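PDB 2ZWN: two-domain type laccase from Metagenomes, which probably oxidises phenol-like substrates at one copper centre and passes the electrons to a three-copper cluster, where dioxygen is reduced to water. Local coordinates for residues H60-H65 with W102-V107; I200-S205 with T228-P233. All coordinates share one frame; numbering follows the deposited sequence.

How the contacts relate
Both contacts are buried antiparallel strand pairs, one in each of the two cupredoxin-type domains, with centres about 21 Å apart and nearest atoms about 6 Å apart, so they do not touch. Contact 1 is polar and aromatic: four histidines and a cysteine bind copper, with Trp-102 among them and Trp-61 and Tyr-103 on the sheet's opposite face. Contact 2 is mostly aliphatic, with one copper-binding histidine, His-204, and a patch that meets the neighbouring subunits. Copper joins them across the trimer: His-60 of contact 1 shares its copper ion with His-204 of the second subunit, while His-204 of contact 2 pairs in the same way with His-60 of the third.

Contact 1: H60-H65 with W102-V107; sequences HWHGVH and WYHCHV. With CU (copper (II) ion), chain I; CU (copper (II) ion), chain D; C2O (Cu-O-Cu linkage), chain E.
His-60 and His-62 pair with His-104 and Trp-102 on antiparallel strands, joining the His-Trp-His and His-Cys-His copper motifs of a multicopper oxidase. His-60 N reaches His-104 O at 2.8 Å, and His-62 N reaches Trp-102 O at 2.7 Å. The tight side carries the imidazoles. His-60 NE2 binds a lone copper at 1.9 Å, His-62 ND1 and His-104 NE2 share one copper of the oxygen-bridged pair, and His-106 NE2 takes the other; histidines of the second subunit complete all three sites. With Trp-102 CG between its backbone N and carbonyl carbon (chi1 65°), the indole NE1 lies over one face of the His-62 ring, 3.1 Å from His-62 CG; the His-60 copper lies over the opposite face, both offset toward the rim. His-62 NE2 turns to Asp-227 of the second subunit. His-106 turns its edge toward the face of His-60, offset. On the sheet's other face, Trp-61 leans on Tyr-103, CE3 to CB at 3.4 Å. Where Trp-102 N reaches His-62 O the bond lengthens to 3.3 Å, and a type II turn (Trp-61 to Val-64) leads off to partly exposed His-65. Cys-105 SG binds a separate copper with His-57 and His-112. With NE2 on copper, the His-104 ring is also held at ND1, which donates to Cys-105 O at 2.8 Å, nearly straight (172°), in the ring plane but well above that of the carbonyl.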
ATOM      1  N   HIS A  60      10.340  12.183  18.663  1.00 12.00           N
ATOM      2  CA  HIS A  60       8.939  12.452  18.385  1.00 11.99           C
ATOM      3  C   HIS A  60       8.080  11.286  18.887  1.00 11.70           C
ATOM      4  O   HIS A  60       8.431  10.120  18.704  1.00 11.81           O
ATOM      5  CB  HIS A  60       8.725  12.664  16.885  1.00 12.08           C
ATOM      6  CG  HIS A  60       7.288  12.629  16.475  1.00 11.87           C
ATOM      7  ND1 HIS A  60       6.353  13.511  16.970  1.00 11.43           N
ATOM      8  CD2 HIS A  60       6.625  11.809  15.626  1.00 11.63           C
ATOM      9  CE1 HIS A  60       5.172  13.234  16.446  1.00 11.50           C
ATOM     10  NE2 HIS A  60       5.311  12.210  15.625  1.00 11.14           N
ATOM     11  N   TRP A  61       6.951  11.629  19.499  1.00 11.32           N
ATOM     12  CA  TRP A  61       6.033  10.670  20.103  1.00 11.61           C
ATOM     13  C   TRP A  61       4.839  10.558  19.165  1.00 11.25           C
ATOM     14  O   TRP A  61       3.930  11.395  19.172  1.00 10.51           O
ATOM     15  CB  TRP A  61       5.650  11.124  21.517  1.00 12.10           C
ATOM     16  CG  TRP A  61       6.872  11.528  22.289  1.00 12.39           C
ATOM     17  CD1 TRP A  61       7.419  12.780  22.364  1.00 12.74           C
ATOM     18  CD2 TRP A  61       7.742  10.667  23.037  1.00 12.28           C
ATOM     19  NE1 TRP A  61       8.564  12.750  23.125  1.00 12.67           N
ATOM     20  CE2 TRP A  61       8.785  11.468  23.551  1.00 12.71           C
ATOM     21  CE3 TRP A  61       7.735   9.296  23.328  1.00 12.79           C
ATOM     22  CZ2 TRP A  61       9.814  10.942  24.339  1.00 13.12           C
ATOM     23  CZ3 TRP A  61       8.755   8.776  24.113  1.00 12.52           C
ATOM     24  CH2 TRP A  61       9.779   9.597  24.611  1.00 12.98           C
ATOM     25  N   HIS A  62       4.893   9.536  18.316  1.00 11.24           N
ATOM     26  CA  HIS A  62       3.978   9.406  17.188  1.00 11.55           C
ATOM     27  C   HIS A  62       2.639   8.873  17.662  1.00 11.58           C
ATOM     28  O   HIS A  62       2.543   7.746  18.159  1.00 11.91           O
ATOM     29  CB  HIS A  62       4.579   8.480  16.131  1.00 11.61           C
ATOM     30  CG  HIS A  62       3.728   8.314  14.908  1.00 11.86           C
ATOM     31  ND1 HIS A  62       4.233   8.442  13.634  1.00 12.96           N
ATOM     32  CD2 HIS A  62       2.414   8.014  14.765  1.00 12.58           C
ATOM     33  CE1 HIS A  62       3.268   8.225  12.756  1.00 12.33           C
ATOM     34  NE2 HIS A  62       2.155   7.962  13.418  1.00 13.11           N
ATOM     35  N   GLY A  63       1.604   9.689  17.487  1.00 11.92           N
ATOM     36  CA  GLY A  63       0.273   9.368  17.971  1.00 12.19           C
ATOM     37  C   GLY A  63      -0.112  10.229  19.158  1.00 12.51           C
ATOM     38  O   GLY A  63      -1.294  10.407  19.417  1.00 13.41           O
ATOM     39  N   VAL A  64       0.878  10.761  19.881  1.00 12.53           N
ATOM     40  CA  VAL A  64       0.611  11.614  21.032  1.00 12.80           C
ATOM     41  C   VAL A  64       0.185  12.987  20.521  1.00 13.21           C
ATOM     42  O   VAL A  64       0.893  13.601  19.729  1.00 13.19           O
ATOM     43  CB  VAL A  64       1.850  11.731  21.964  1.00 12.58           C
ATOM     44  CG1 VAL A  64       1.587  12.697  23.118  1.00 12.24           C
ATOM     45  CG2 VAL A  64       2.229  10.365  22.513  1.00 12.16           C
ATOM     46  N   HIS A  65      -0.978  13.456  20.970  1.00 13.86           N
ATOM     47  CA  HIS A  65      -1.533  14.722  20.485  1.00 14.66           C
ATOM     48  C   HIS A  65      -0.709  15.929  20.899  1.00 14.67           C
ATOM     49  O   HIS A  65      -0.684  16.926  20.187  1.00 14.43           O
ATOM     50  CB  HIS A  65      -2.965  14.929  20.993  1.00 14.94           C
ATOM     51  CG  HIS A  65      -3.975  14.033  20.351  1.00 15.99           C
ATOM     52  ND1 HIS A  65      -5.203  13.772  20.919  1.00 16.85           N
ATOM     53  CD2 HIS A  65      -3.935  13.326  19.197  1.00 17.39           C
ATOM     54  CE1 HIS A  65      -5.881  12.951  20.135  1.00 18.35           C
ATOM     55  NE2 HIS A  65      -5.135  12.667  19.082  1.00 17.96           N
ATOM     56  N   TRP A 102       3.973   4.951  19.069  1.00 10.39           N
ATOM     57  CA  TRP A 102       5.401   4.676  19.038  1.00 10.44           C
ATOM     58  C   TRP A 102       6.205   5.959  19.107  1.00 10.51           C
ATOM     59  O   TRP A 102       5.647   7.056  19.104  1.00 10.61           O
ATOM     60  CB  TRP A 102       5.770   3.806  17.828  1.00 10.43           C
ATOM     61  CG  TRP A 102       5.579   4.399  16.461  1.00 10.32           C
ATOM     62  CD1 TRP A 102       4.440   4.936  15.938  1.00 10.32           C
ATOM     63  CD2 TRP A 102       6.560   4.449  15.421  1.00  9.87           C
ATOM     64  NE1 TRP A 102       4.663   5.344  14.640  1.00 10.56           N
ATOM     65  CE2 TRP A 102       5.957   5.054  14.300  1.00 10.38           C
ATOM     66  CE3 TRP A 102       7.902   4.056  15.336  1.00 10.41           C
ATOM     67  CZ2 TRP A 102       6.650   5.277  13.109  1.00 10.59           C
ATOM     68  CZ3 TRP A 102       8.585   4.275  14.160  1.00 10.48           C
ATOM     69  CH2 TRP A 102       7.956   4.875  13.055  1.00 10.47           C
ATOM     70  N   TYR A 103       7.514   5.820  19.215  1.00 10.66           N
ATOM     71  CA  TYR A 103       8.373   6.989  19.305  1.00 10.70           C
ATOM     72  C   TYR A 103       9.569   6.772  18.407  1.00 10.83           C
ATOM     73  O   TYR A 103      10.002   5.637  18.191  1.00 10.13           O
ATOM     74  CB  TYR A 103       8.780   7.273  20.762  1.00 11.04           C
ATOM     75  CG  TYR A 103       9.600   6.178  21.411  1.00 10.69           C
ATOM     76  CD1 TYR A 103      10.981   6.178  21.312  1.00 11.05           C
ATOM     77  CD2 TYR A 103       8.996   5.143  22.118  1.00 11.11           C
ATOM     78  CE1 TYR A 103      11.742   5.181  21.887  1.00 11.23           C
ATOM     79  CE2 TYR A 103       9.757   4.131  22.702  1.00 10.64           C
ATOM     80  CZ  TYR A 103      11.131   4.159  22.576  1.00 11.16           C
ATOM     81  OH  TYR A 103      11.911   3.174  23.141  1.00 11.82           O
ATOM     82  N   HIS A 104      10.070   7.854  17.830  1.00 10.75           N
ATOM     83  CA  HIS A 104      11.226   7.763  16.963  1.00 11.39           C
ATOM     84  C   HIS A 104      11.917   9.099  16.825  1.00 11.80           C
ATOM     85  O   HIS A 104      11.321  10.151  17.082  1.00 11.98           O
ATOM     86  CB  HIS A 104      10.846   7.238  15.574  1.00 10.90           C
ATOM     87  CG  HIS A 104       9.807   8.052  14.863  1.00 10.87           C
ATOM     88  ND1 HIS A 104      10.109   9.189  14.146  1.00 11.23           N
ATOM     89  CD2 HIS A 104       8.475   7.859  14.716  1.00 11.42           C
ATOM     90  CE1 HIS A 104       9.004   9.674  13.606  1.00 11.45           C
ATOM     91  NE2 HIS A 104       7.998   8.885  13.937  1.00 11.82           N
ATOM     92  N   CYS A 105      13.169   9.051  16.391  1.00 12.72           N
ATOM     93  CA  CYS A 105      13.909  10.277  16.123  1.00 12.83           C
ATOM     94  C   CYS A 105      13.246  11.006  14.968  1.00 13.03           C
ATOM     95  O   CYS A 105      12.633  10.380  14.092  1.00 12.52           O
ATOM     96  CB  CYS A 105      15.373   9.993  15.791  1.00 13.31           C
ATOM     97  SG  CYS A 105      16.342  11.517  15.587  1.00 14.28           S
ATOM     98  N   HIS A 106      13.347  12.332  14.976  1.00 13.24           N
ATOM     99  CA  HIS A 106      12.796  13.130  13.883  1.00 13.69           C
ATOM    100  C   HIS A 106      13.846  14.034  13.238  1.00 14.09           C
ATOM    101  O   HIS A 106      13.499  14.985  12.536  1.00 13.74           O
ATOM    102  CB  HIS A 106      11.594  13.948  14.358  1.00 13.79           C
ATOM    103  CG  HIS A 106      10.484  14.017  13.356  1.00 13.77           C
ATOM    104  ND1 HIS A 106      10.588  14.716  12.174  1.00 14.19           N
ATOM    105  CD2 HIS A 106       9.248  13.463  13.359  1.00 14.39           C
ATOM    106  CE1 HIS A 106       9.462  14.592  11.493  1.00 15.47           C
ATOM    107  NE2 HIS A 106       8.631  13.841  12.193  1.00 14.56           N
ATOM    108  N   VAL A 107      15.121  13.714  13.468  1.00 14.87           N
ATOM    109  CA  VAL A 107      16.237  14.349  12.770  1.00 15.42           C
ATOM    110  C   VAL A 107      16.741  13.395  11.680  1.00 15.99           C
ATOM    111  O   VAL A 107      16.846  12.189  11.907  1.00 16.12           O
ATOM    112  CB  VAL A 107      17.408  14.649  13.734  1.00 15.57           C
ATOM    113  CG1 VAL A 107      18.582  15.257  12.978  1.00 15.68           C
ATOM    114  CG2 VAL A 107      16.967  15.556  14.869  1.00 15.43           C
TER
HETATM  115 CU    CU I1003       4.049  11.807  14.310  0.70 19.46          CU
HETATM  116 CU    CU D1001      18.405  10.730  15.201  1.00 15.36          CU
HETATM  117 CU2  C2O E1002       6.647  13.465  11.565  0.90 15.21          CU
HETATM  118 CU3  C2O E1002       6.157   8.737  13.093  0.90 15.01          CU
HETATM  119  O1  C2O E1002       6.454  11.259  12.360  0.90 14.80           O

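Contact 2: I200-S205 with T228-P233; sequences IHAMHS and TVLVSP. With CU (copper (II) ion), chain G; C2O (Cu-O-Cu linkage), chain F.
Thr-228 pairs with His-204 across the two antiparallel strands and reaches diagonally to Ala-202. With OG1 opposite the carbonyl carbon (chi1 -57°), CG2 is swung onto Ala-202 CB at 3.8 Å, and OG1 comes to 3.5 Å from His-204 ND1. That nitrogen bonds instead to Asp-227 O, which helps fix the ring whose NE2 binds copper; OG1 also makes a weak hydrogen bond to His-62 of the third subunit. With an alanine here, the methyl and hydroxyl are both gone, which would probably open a gap beside Ala-202 CB and take that weak bond from the neighbour's histidine. Val-229 follows with two backbone bonds to Met-203, Met-203 N to Val-229 O at 2.9 Å. The Val-229 side chain packs against Met-210 and Val-212. Leu-230 points the other way, CD1 lying 4.2 Å from Ala-202 CB, and packs on Leu-230 of the second subunit. At Val-231 a second pair of backbone bonds closes on His-201, Val-231 N to His-201 O measuring 2.8 Å, while CG2 lies 4.2 Å from the bent Met-203 chain at CG, with Phe-193 nearby. Past the strand, Ser-232 CB touches Ile-200 CG1 at 4.0 Å and its OG bonds to Glu-235. Pro-233 CD then approaches the same CG1 at 4.2 Å. This is the edge of a cupredoxin sheet, which meets neighbouring subunits and supplies one histidine to an intersubunit copper site.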
ATOM      1  N   ILE A 200       6.904  -1.307   2.943  1.00 12.47           N
ATOM      2  CA  ILE A 200       5.534  -1.784   3.086  1.00 12.65           C
ATOM      3  C   ILE A 200       5.615  -3.291   3.296  1.00 12.43           C
ATOM      4  O   ILE A 200       6.400  -3.968   2.635  1.00 13.48           O
ATOM      5  CB  ILE A 200       4.685  -1.461   1.839  1.00 12.97           C
ATOM      6  CG1 ILE A 200       4.507   0.048   1.704  1.00 13.11           C
ATOM      7  CG2 ILE A 200       3.333  -2.142   1.913  1.00 13.86           C
ATOM      8  CD1 ILE A 200       3.903   0.469   0.389  1.00 14.34           C
ATOM      9  N   HIS A 201       4.816  -3.807   4.224  1.00 11.49           N
ATOM     10  CA  HIS A 201       4.916  -5.196   4.648  1.00 11.28           C
ATOM     11  C   HIS A 201       3.524  -5.804   4.662  1.00 10.92           C
ATOM     12  O   HIS A 201       2.613  -5.236   5.264  1.00 11.72           O
ATOM     13  CB  HIS A 201       5.535  -5.263   6.044  1.00 11.26           C
ATOM     14  CG  HIS A 201       6.880  -4.613   6.131  1.00 11.08           C
ATOM     15  ND1 HIS A 201       8.055  -5.297   5.906  1.00 12.13           N
ATOM     16  CD2 HIS A 201       7.231  -3.331   6.388  1.00 12.13           C
ATOM     17  CE1 HIS A 201       9.075  -4.464   6.032  1.00 12.15           C
ATOM     18  NE2 HIS A 201       8.600  -3.265   6.324  1.00 11.69           N
ATOM     19  N   ALA A 202       3.361  -6.942   3.996  1.00 10.47           N
ATOM     20  CA  ALA A 202       2.059  -7.601   3.898  1.00 10.49           C
ATOM     21  C   ALA A 202       2.068  -8.813   4.823  1.00 10.41           C
ATOM     22  O   ALA A 202       2.523  -9.892   4.452  1.00 10.20           O
ATOM     23  CB  ALA A 202       1.777  -8.008   2.450  1.00 10.52           C
ATOM     24  N   MET A 203       1.593  -8.618   6.047  1.00 10.47           N
ATOM     25  CA  MET A 203       1.779  -9.613   7.103  1.00 10.57           C
ATOM     26  C   MET A 203       0.691 -10.684   7.037  1.00 10.49           C
ATOM     27  O   MET A 203      -0.493 -10.390   7.208  1.00  9.72           O
ATOM     28  CB  MET A 203       1.786  -8.931   8.467  1.00 11.23           C
ATOM     29  CG  MET A 203       2.868  -7.873   8.626  1.00 11.55           C
ATOM     30  SD  MET A 203       4.535  -8.402   8.208  1.00 13.24           S
ATOM     31  CE  MET A 203       4.837  -9.634   9.478  1.00 12.66           C
ATOM     32  N   HIS A 204       1.116 -11.918   6.786  1.00 10.16           N
ATOM     33  CA  HIS A 204       0.209 -13.034   6.546  1.00 10.06           C
ATOM     34  C   HIS A 204       0.382 -14.110   7.603  1.00 10.05           C
ATOM     35  O   HIS A 204       1.485 -14.622   7.794  1.00  9.93           O
ATOM     36  CB  HIS A 204       0.476 -13.645   5.173  1.00 10.15           C
ATOM     37  CG  HIS A 204      -0.287 -14.904   4.919  1.00 10.12           C
ATOM     38  ND1 HIS A 204      -1.629 -15.030   5.205  1.00 10.31           N
ATOM     39  CD2 HIS A 204       0.104 -16.098   4.415  1.00 10.71           C
ATOM     40  CE1 HIS A 204      -2.033 -16.247   4.884  1.00 10.66           C
ATOM     41  NE2 HIS A 204      -1.001 -16.912   4.400  1.00 10.72           N
ATOM     42  N   SER A 205      -0.718 -14.463   8.258  1.00  9.62           N
ATOM     43  CA  SER A 205      -0.723 -15.535   9.253  1.00  9.65           C
ATOM     44  C   SER A 205      -1.292 -16.830   8.688  1.00  9.36           C
ATOM     45  O   SER A 205      -2.475 -16.898   8.349  1.00  9.91           O
ATOM     46  CB  SER A 205      -1.539 -15.117  10.469  1.00 10.20           C
ATOM     47  OG  SER A 205      -2.859 -14.749  10.103  1.00 10.90           O
ATOM     48  N   THR A 228      -4.148 -11.342   5.493  1.00  9.94           N
ATOM     49  CA  THR A 228      -2.977 -10.556   5.104  1.00 10.15           C
ATOM     50  C   THR A 228      -3.256  -9.078   5.400  1.00 10.24           C
ATOM     51  O   THR A 228      -4.202  -8.512   4.859  1.00 10.68           O
ATOM     52  CB  THR A 228      -2.657 -10.746   3.607  1.00 10.08           C
ATOM     53  OG1 THR A 228      -2.460 -12.142   3.329  1.00 10.60           O
ATOM     54  CG2 THR A 228      -1.399  -9.972   3.214  1.00  9.90           C
ATOM     55  N   VAL A 229      -2.432  -8.463   6.253  1.00 10.46           N
ATOM     56  CA  VAL A 229      -2.602  -7.064   6.641  1.00 10.69           C
ATOM     57  C   VAL A 229      -1.427  -6.242   6.127  1.00 10.73           C
ATOM     58  O   VAL A 229      -0.280  -6.502   6.488  1.00 10.90           O
ATOM     59  CB  VAL A 229      -2.701  -6.917   8.171  1.00 10.93           C
ATOM     60  CG1 VAL A 229      -2.766  -5.442   8.571  1.00 12.29           C
ATOM     61  CG2 VAL A 229      -3.921  -7.683   8.691  1.00 12.04           C
ATOM     62  N   LEU A 230      -1.727  -5.275   5.262  1.00 10.95           N
ATOM     63  CA  LEU A 230      -0.714  -4.391   4.692  1.00 11.11           C
ATOM     64  C   LEU A 230      -0.368  -3.290   5.684  1.00 11.34           C
ATOM     65  O   LEU A 230      -1.243  -2.514   6.088  1.00 11.56           O
ATOM     66  CB  LEU A 230      -1.218  -3.769   3.396  1.00 11.19           C
ATOM     67  CG  LEU A 230      -0.201  -2.959   2.595  1.00 11.83           C
ATOM     68  CD1 LEU A 230       0.879  -3.894   2.049  1.00 13.62           C
ATOM     69  CD2 LEU A 230      -0.889  -2.178   1.472  1.00 12.09           C
ATOM     70  N   VAL A 231       0.909  -3.221   6.050  1.00 11.17           N
ATOM     71  CA  VAL A 231       1.401  -2.252   7.028  1.00 11.39           C
ATOM     72  C   VAL A 231       2.425  -1.358   6.335  1.00 11.54           C
ATOM     73  O   VAL A 231       3.428  -1.857   5.820  1.00 11.61           O
ATOM     74  CB  VAL A 231       2.039  -2.960   8.234  1.00 11.50           C
ATOM     75  CG1 VAL A 231       2.404  -1.953   9.317  1.00 12.49           C
ATOM     76  CG2 VAL A 231       1.083  -4.021   8.811  1.00 11.70           C
ATOM     77  N   SER A 232       2.161  -0.051   6.319  1.00 11.50           N
ATOM     78  CA  SER A 232       3.026   0.918   5.634  1.00 11.27           C
ATOM     79  C   SER A 232       3.659   1.872   6.654  1.00 10.89           C
ATOM     80  O   SER A 232       3.241   1.890   7.818  1.00 10.38           O
ATOM     81  CB  SER A 232       2.243   1.673   4.553  1.00 11.58           C
ATOM     82  OG  SER A 232       1.550   2.792   5.074  1.00 15.09           O
ATOM     83  N   PRO A 233       4.679   2.647   6.232  1.00 10.41           N
ATOM     84  CA  PRO A 233       5.416   3.490   7.178  1.00 10.40           C
ATOM     85  C   PRO A 233       4.531   4.411   8.023  1.00 10.26           C
ATOM     86  O   PRO A 233       3.710   5.155   7.484  1.00 10.69           O
ATOM     87  CB  PRO A 233       6.348   4.300   6.269  1.00 10.47           C
ATOM     88  CG  PRO A 233       6.586   3.389   5.113  1.00 10.51           C
ATOM     89  CD  PRO A 233       5.236   2.764   4.872  1.00 10.71           C
TER
HETATM   90 CU    CU G1003      -0.706 -18.544   3.583  0.70 19.01          CU
HETATM   91 CU2  C2O F 340       0.231 -16.847   0.207  0.90 14.05          CU
HETATM   92 CU3  C2O F 340       3.383 -18.200   3.769  0.90 14.29          CU
HETATM   93  O1  C2O F 340       1.890 -17.599   2.039  0.90 13.58           O